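Local coordinates for protein diguanylate cyclase/phosphodiesterase (Caldicellulosiruptor saccharolyticus, PDB 3MTK) that is the GGDEF domain of a longer protein that probably hydrolyses cyclic di-GMP, most likely through its EAL domain, at residues Y38-L42 against L140-D145; F123-A127 against A147-K152. All coordinates share one frame; numbering follows the deposited sequence.

Contact 1 (Y38-L42 against L140-D145); sequences YLIFL and LMRRCD
C144 reaches from the helix into the angle between L39 and F41, two alternate residues of the strand whose side chains both face 140-145. C144 CB lies over one face of the F41 ring, 3.7 Å from the ring centroid and displaced toward the rim, which makes a CH-pi contact. The sulfur follows over the same face, with C144 SG 4.5 Å from that centroid, and on its other flank it meets L39. There C144 SG stands 3.6 Å from L39 CG and 3.2 Å from L39 O, so the thiol is wedged between an aromatic face, a leucine branch and a strand carbonyl. L39 carries CG anti to its own nitrogen (chi1 177°), and this extends L39 CD2 to the helix backbone, 4.0 Å from M141 CA. The selenomethionine M141 crosses F41 at about a right angle. Its chain bends at the last torsion (chi3 61°) and brings the terminal methyl, M141 CE, to 3.6 Å from F41 CZ, while M141 O approaches F41 CE2 obliquely. At the far end D145 brushes the ring, but its carboxylate is engaged by a salt bridge with R87. L21 of helix 18-30 touches both L39 and M141. With the two axes inclined at 48° and no hydrogen bond between the segments, helix 137-154 is joined to strand 37-44 here by side chains packing on one another and on backbone atoms, as in the alpha/beta core of GGDEF domains, where a helix lies across the central sheet.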
loop_
_atom_site.group_PDB
_atom_site.type_symbol
_atom_site.label_atom_id
_atom_site.label_comp_id
_atom_site.label_asym_id
_atom_site.label_seq_id
_atom_site.Cartn_x
_atom_site.Cartn_y
_atom_site.Cartn_z
ATOM N N TYR A 38 7.366 7.476 6.465
ATOM C CA TYR A 38 6.658 6.279 6.884
ATOM C C TYR A 38 6.499 5.191 5.836
ATOM O O TYR A 38 6.460 5.456 4.635
ATOM C CB TYR A 38 5.258 6.644 7.392
ATOM C CG TYR A 38 5.227 7.608 8.552
ATOM C CD1 TYR A 38 5.517 8.961 8.371
ATOM C CD2 TYR A 38 4.910 7.167 9.835
ATOM C CE1 TYR A 38 5.495 9.848 9.442
ATOM C CE2 TYR A 38 4.884 8.048 10.912
ATOM C CZ TYR A 38 5.178 9.384 10.707
ATOM O OH TYR A 38 5.151 10.254 11.770
ATOM N N LEU A 39 6.412 3.957 6.315
ATOM C CA LEU A 39 6.171 2.810 5.456
ATOM C C LEU A 39 4.683 2.568 5.681
ATOM O O LEU A 39 4.225 2.553 6.828
ATOM C CB LEU A 39 6.958 1.587 5.924
ATOM C CG LEU A 39 6.689 0.318 5.106
ATOM C CD1 LEU A 39 7.062 0.553 3.656
ATOM C CD2 LEU A 39 7.477 -0.843 5.675
ATOM N N ILE A 40 3.929 2.402 4.602
ATOM C CA ILE A 40 2.496 2.169 4.705
ATOM C C ILE A 40 2.086 0.948 3.900
ATOM O O ILE A 40 2.507 0.774 2.748
ATOM C CB ILE A 40 1.692 3.388 4.193
ATOM C CG1 ILE A 40 2.103 4.635 4.969
ATOM C CG2 ILE A 40 0.202 3.159 4.393
ATOM C CD1 ILE A 40 1.686 5.914 4.300
ATOM N N PHE A 41 1.267 0.110 4.524
ATOM C CA PHE A 41 0.756 -1.106 3.911
ATOM C C PHE A 41 -0.749 -0.959 3.663
ATOM O O PHE A 41 -1.519 -0.724 4.596
ATOM C CB PHE A 41 1.009 -2.304 4.842
ATOM C CG PHE A 41 2.328 -3.004 4.618
ATOM C CD1 PHE A 41 3.291 -2.475 3.763
ATOM C CD2 PHE A 41 2.610 -4.194 5.279
ATOM C CE1 PHE A 41 4.525 -3.120 3.573
ATOM C CE2 PHE A 41 3.842 -4.854 5.096
ATOM C CZ PHE A 41 4.802 -4.311 4.240
ATOM N N LEU A 42 -1.168 -1.071 2.408
ATOM C CA LEU A 42 -2.590 -0.974 2.096
ATOM C C LEU A 42 -3.074 -2.317 1.581
ATOM O O LEU A 42 -2.486 -2.900 0.656
ATOM C CB LEU A 42 -2.887 0.072 1.016
ATOM C CG LEU A 42 -2.667 1.562 1.208
ATOM C CD1 LEU A 42 -1.187 1.917 0.984
ATOM C CD2 LEU A 42 -3.521 2.297 0.193
ATOM N N LEU A 140 10.827 -3.754 9.787
ATOM C CA LEU A 140 9.919 -2.647 9.499
ATOM C C LEU A 140 8.684 -3.180 8.802
ATOM O O LEU A 140 7.552 -2.813 9.131
ATOM C CB LEU A 140 10.595 -1.626 8.586
ATOM C CG LEU A 140 11.509 -0.581 9.223
ATOM C CD1 LEU A 140 12.510 -0.076 8.187
ATOM C CD2 LEU A 140 10.669 0.560 9.781
HETATM N N MSE A 141 8.918 -4.033 7.815
HETATM C CA MSE A 141 7.835 -4.627 7.066
HETATM C C MSE A 141 6.997 -5.476 7.999
HETATM O O MSE A 141 5.785 -5.568 7.843
HETATM C CB MSE A 141 8.388 -5.466 5.927
HETATM C CG MSE A 141 9.081 -4.620 4.911
HETATM SE SE MSE A 141 9.467 -5.621 3.343
HETATM C CE MSE A 141 7.648 -6.070 2.837
ATOM N N ARG A 142 7.651 -6.096 8.973
ATOM C CA ARG A 142 6.936 -6.903 9.947
ATOM C C ARG A 142 6.072 -5.959 10.766
ATOM O O ARG A 142 4.892 -6.211 10.983
ATOM C CB ARG A 142 7.918 -7.631 10.855
ATOM C CG ARG A 142 8.652 -8.753 10.171
ATOM C CD ARG A 142 9.657 -9.405 11.098
ATOM N NE ARG A 142 10.069 -10.708 10.582
ATOM C CZ ARG A 142 11.046 -11.446 11.095
ATOM N NH1 ARG A 142 11.724 -11.010 12.143
ATOM N NH2 ARG A 142 11.337 -12.624 10.563
ATOM N N ARG A 143 6.655 -4.848 11.198
ATOM C CA ARG A 143 5.907 -3.893 11.995
ATOM C C ARG A 143 4.668 -3.357 11.287
ATOM O O ARG A 143 3.632 -3.145 11.916
ATOM C CB ARG A 143 6.788 -2.731 12.398
ATOM C CG ARG A 143 6.121 -1.836 13.414
ATOM C CD ARG A 143 7.103 -0.817 13.895
ATOM N NE ARG A 143 8.331 -1.462 14.331
ATOM C CZ ARG A 143 9.479 -0.821 14.484
ATOM N NH1 ARG A 143 9.544 0.481 14.229
ATOM N NH2 ARG A 143 10.557 -1.476 14.891
ATOM N N CYS A 144 4.781 -3.123 9.985
ATOM C CA CYS A 144 3.656 -2.620 9.214
ATOM C C CYS A 144 2.598 -3.686 9.148
ATOM O O CYS A 144 1.404 -3.415 9.266
ATOM C CB CYS A 144 4.085 -2.271 7.799
ATOM S SG CYS A 144 4.152 -0.522 7.532
ATOM N N ASP A 145 3.058 -4.910 8.955
ATOM C CA ASP A 145 2.175 -6.044 8.859
ATOM C C ASP A 145 1.303 -6.140 10.105
ATOM O O ASP A 145 0.097 -6.368 10.001
ATOM C CB ASP A 145 2.995 -7.320 8.679
ATOM C CG ASP A 145 2.138 -8.515 8.346
ATOM O OD1 ASP A 145 1.508 -8.501 7.268
ATOM O OD2 ASP A 145 2.087 -9.465 9.158
#

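Contact 2 (F123-A127 against A147-K152)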
loop_
_atom_site.group_PDB
_atom_site.type_symbol
_atom_site.label_atom_id
_atom_site.label_comp_id
_atom_site.label_asym_id
_atom_site.label_seq_id
_atom_site.Cartn_x
_atom_site.Cartn_y
_atom_site.Cartn_z
ATOM N N PHE A 123 -10.729 -1.207 2.059
ATOM C CA PHE A 123 -9.301 -1.318 2.326
ATOM C C PHE A 123 -9.031 -1.285 3.817
ATOM O O PHE A 123 -9.940 -1.138 4.629
ATOM C CB PHE A 123 -8.528 -0.139 1.707
ATOM C CG PHE A 123 -8.756 0.060 0.221
ATOM C CD1 PHE A 123 -9.931 0.639 -0.248
ATOM C CD2 PHE A 123 -7.788 -0.309 -0.693
ATOM C CE1 PHE A 123 -10.135 0.847 -1.610
ATOM C CE2 PHE A 123 -7.979 -0.103 -2.057
ATOM C CZ PHE A 123 -9.156 0.477 -2.516
ATOM N N ASN A 124 -7.753 -1.419 4.151
ATOM C CA ASN A 124 -7.251 -1.331 5.510
ATOM C C ASN A 124 -5.812 -0.879 5.349
ATOM O O ASN A 124 -5.148 -1.213 4.352
ATOM C CB ASN A 124 -7.351 -2.662 6.242
ATOM C CG ASN A 124 -8.627 -2.759 7.074
ATOM O OD1 ASN A 124 -8.802 -2.021 8.061
ATOM N ND2 ASN A 124 -9.531 -3.646 6.671
ATOM N N ILE A 125 -5.339 -0.091 6.305
ATOM C CA ILE A 125 -3.997 0.444 6.223
ATOM C C ILE A 125 -3.179 0.294 7.491
ATOM O O ILE A 125 -3.643 0.610 8.586
ATOM C CB ILE A 125 -4.049 1.933 5.823
ATOM C CG1 ILE A 125 -4.395 2.043 4.338
ATOM C CG2 ILE A 125 -2.734 2.614 6.123
ATOM C CD1 ILE A 125 -4.554 3.482 3.840
ATOM N N GLY A 126 -1.959 -0.202 7.321
ATOM C CA GLY A 126 -1.048 -0.364 8.434
ATOM C C GLY A 126 0.156 0.493 8.098
ATOM O O GLY A 126 0.690 0.402 6.986
ATOM N N ALA A 127 0.585 1.336 9.028
ATOM C CA ALA A 127 1.732 2.206 8.761
ATOM C C ALA A 127 2.770 2.178 9.880
ATOM O O ALA A 127 2.451 1.874 11.030
ATOM C CB ALA A 127 1.250 3.636 8.527
ATOM N N ALA A 147 0.438 -3.758 12.206
ATOM C CA ALA A 147 -0.496 -2.641 12.201
ATOM C C ALA A 147 -1.694 -2.959 11.304
ATOM O O ALA A 147 -2.842 -2.657 11.640
ATOM C CB ALA A 147 0.211 -1.386 11.704
ATOM N N LEU A 148 -1.422 -3.573 10.160
ATOM C CA LEU A 148 -2.477 -3.923 9.222
ATOM C C LEU A 148 -3.422 -4.928 9.887
ATOM O O LEU A 148 -4.645 -4.815 9.786
ATOM C CB LEU A 148 -1.847 -4.501 7.958
ATOM C CG LEU A 148 -2.749 -4.706 6.757
ATOM C CD1 LEU A 148 -3.593 -3.454 6.491
ATOM C CD2 LEU A 148 -1.859 -5.052 5.560
ATOM N N ILE A 149 -2.844 -5.896 10.586
ATOM C CA ILE A 149 -3.632 -6.895 11.291
ATOM C C ILE A 149 -4.514 -6.186 12.331
ATOM O O ILE A 149 -5.721 -6.414 12.402
ATOM C CB ILE A 149 -2.708 -7.921 11.994
ATOM C CG1 ILE A 149 -1.869 -8.660 10.944
ATOM C CG2 ILE A 149 -3.533 -8.908 12.810
ATOM C CD1 ILE A 149 -0.816 -9.598 11.509
ATOM N N LYS A 150 -3.911 -5.311 13.123
ATOM C CA LYS A 150 -4.651 -4.584 14.152
ATOM C C LYS A 150 -5.778 -3.762 13.541
ATOM O O LYS A 150 -6.832 -3.575 14.155
ATOM C CB LYS A 150 -3.710 -3.651 14.922
ATOM C CG LYS A 150 -2.512 -4.344 15.559
ATOM C CD LYS A 150 -2.926 -5.293 16.684
ATOM C CE LYS A 150 -1.709 -5.894 17.384
ATOM N NZ LYS A 150 -2.075 -6.899 18.433
ATOM N N ALA A 151 -5.547 -3.268 12.328
ATOM C CA ALA A 151 -6.530 -2.442 11.645
ATOM C C ALA A 151 -7.725 -3.257 11.172
ATOM O O ALA A 151 -8.865 -2.792 11.231
ATOM C CB ALA A 151 -5.877 -1.711 10.458
ATOM N N LYS A 152 -7.470 -4.471 10.700
ATOM C CA LYS A 152 -8.563 -5.299 10.219
ATOM C C LYS A 152 -9.440 -5.803 11.366
ATOM O O LYS A 152 -10.636 -6.021 11.186
ATOM C CB LYS A 152 -8.019 -6.453 9.384
ATOM C CG LYS A 152 -7.305 -5.984 8.122
ATOM C CD LYS A 152 -7.020 -7.130 7.148
ATOM C CE LYS A 152 -6.073 -8.156 7.743
ATOM N NZ LYS A 152 -5.768 -9.245 6.781
#
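This is close backbone packing of a helix on a strand within a beta-alpha-beta crossover of the GGDEF domain: strand 123-129 leads into helix 137-154, which returns the chain to the parallel neighbouring strand 159-163. The segments run at 141° to each other, and their axes come within 6.3 Å. Such closeness depends on small residues. G126 presents no side chain to the helix, so the CA atoms of G126 and L148 come to 3.9 Å; A147 CB rests 3.6 Å from G126 CA, and one turn later A151 CB lies 3.7 Å from I125 O. The two alanines thus form a low ridge against the strand backbone, and A151 also touches V160 on the returning strand.

L148 is attached at the flank of this ridge, yet its end turns in. With CG anti to the backbone nitrogen (chi1 -170°), the branch L148 CD1 is carried to the strand, 3.5 Å from N124 O. N124 in turn sets out toward the helix, with CB between L148 CD1 and K152 CG. The sequence from C144 to K152 resembles the family pattern A-D-x-A-L-Y-x-A-K. In active cyclases such as PleD the equivalent lysine contacts nucleotide phosphates; whether K152 does so is not established, and in this structure K152 NZ forms a salt bridge with E43 on strand 37-44. The chain of K152 bends at chi3 (-63°) and leads its ammonium away from 123-127, leaving the methylene part to pack beside the asparagine, where K152 CG lies 3.8 Å from N124 CB.

How the contacts relate
Contacts 1 and 2, centred about 9 Å apart, are successive footprints of helix 137-154 on two adjoining antiparallel strands. F41 and G126 are paired through their backbones, F41 N lying 2.5 Å from G126 O in a probable hydrogen bond whose shortness is doubtful; the residue whose ring receives the helix in contact 1 thus partners the glycine that admits it in contact 2. On the opposite sheet face, I40 packs on I125 beneath helix 97-108. D145 of contact 1 pairs with R87, at the glutamate position of the GGDEF signature (here G-F-D-R-F), and K152 of contact 2 with E43. The helix therefore borders the cyclase-site region of relatives; the altered signature is consistent with lost cyclase activity.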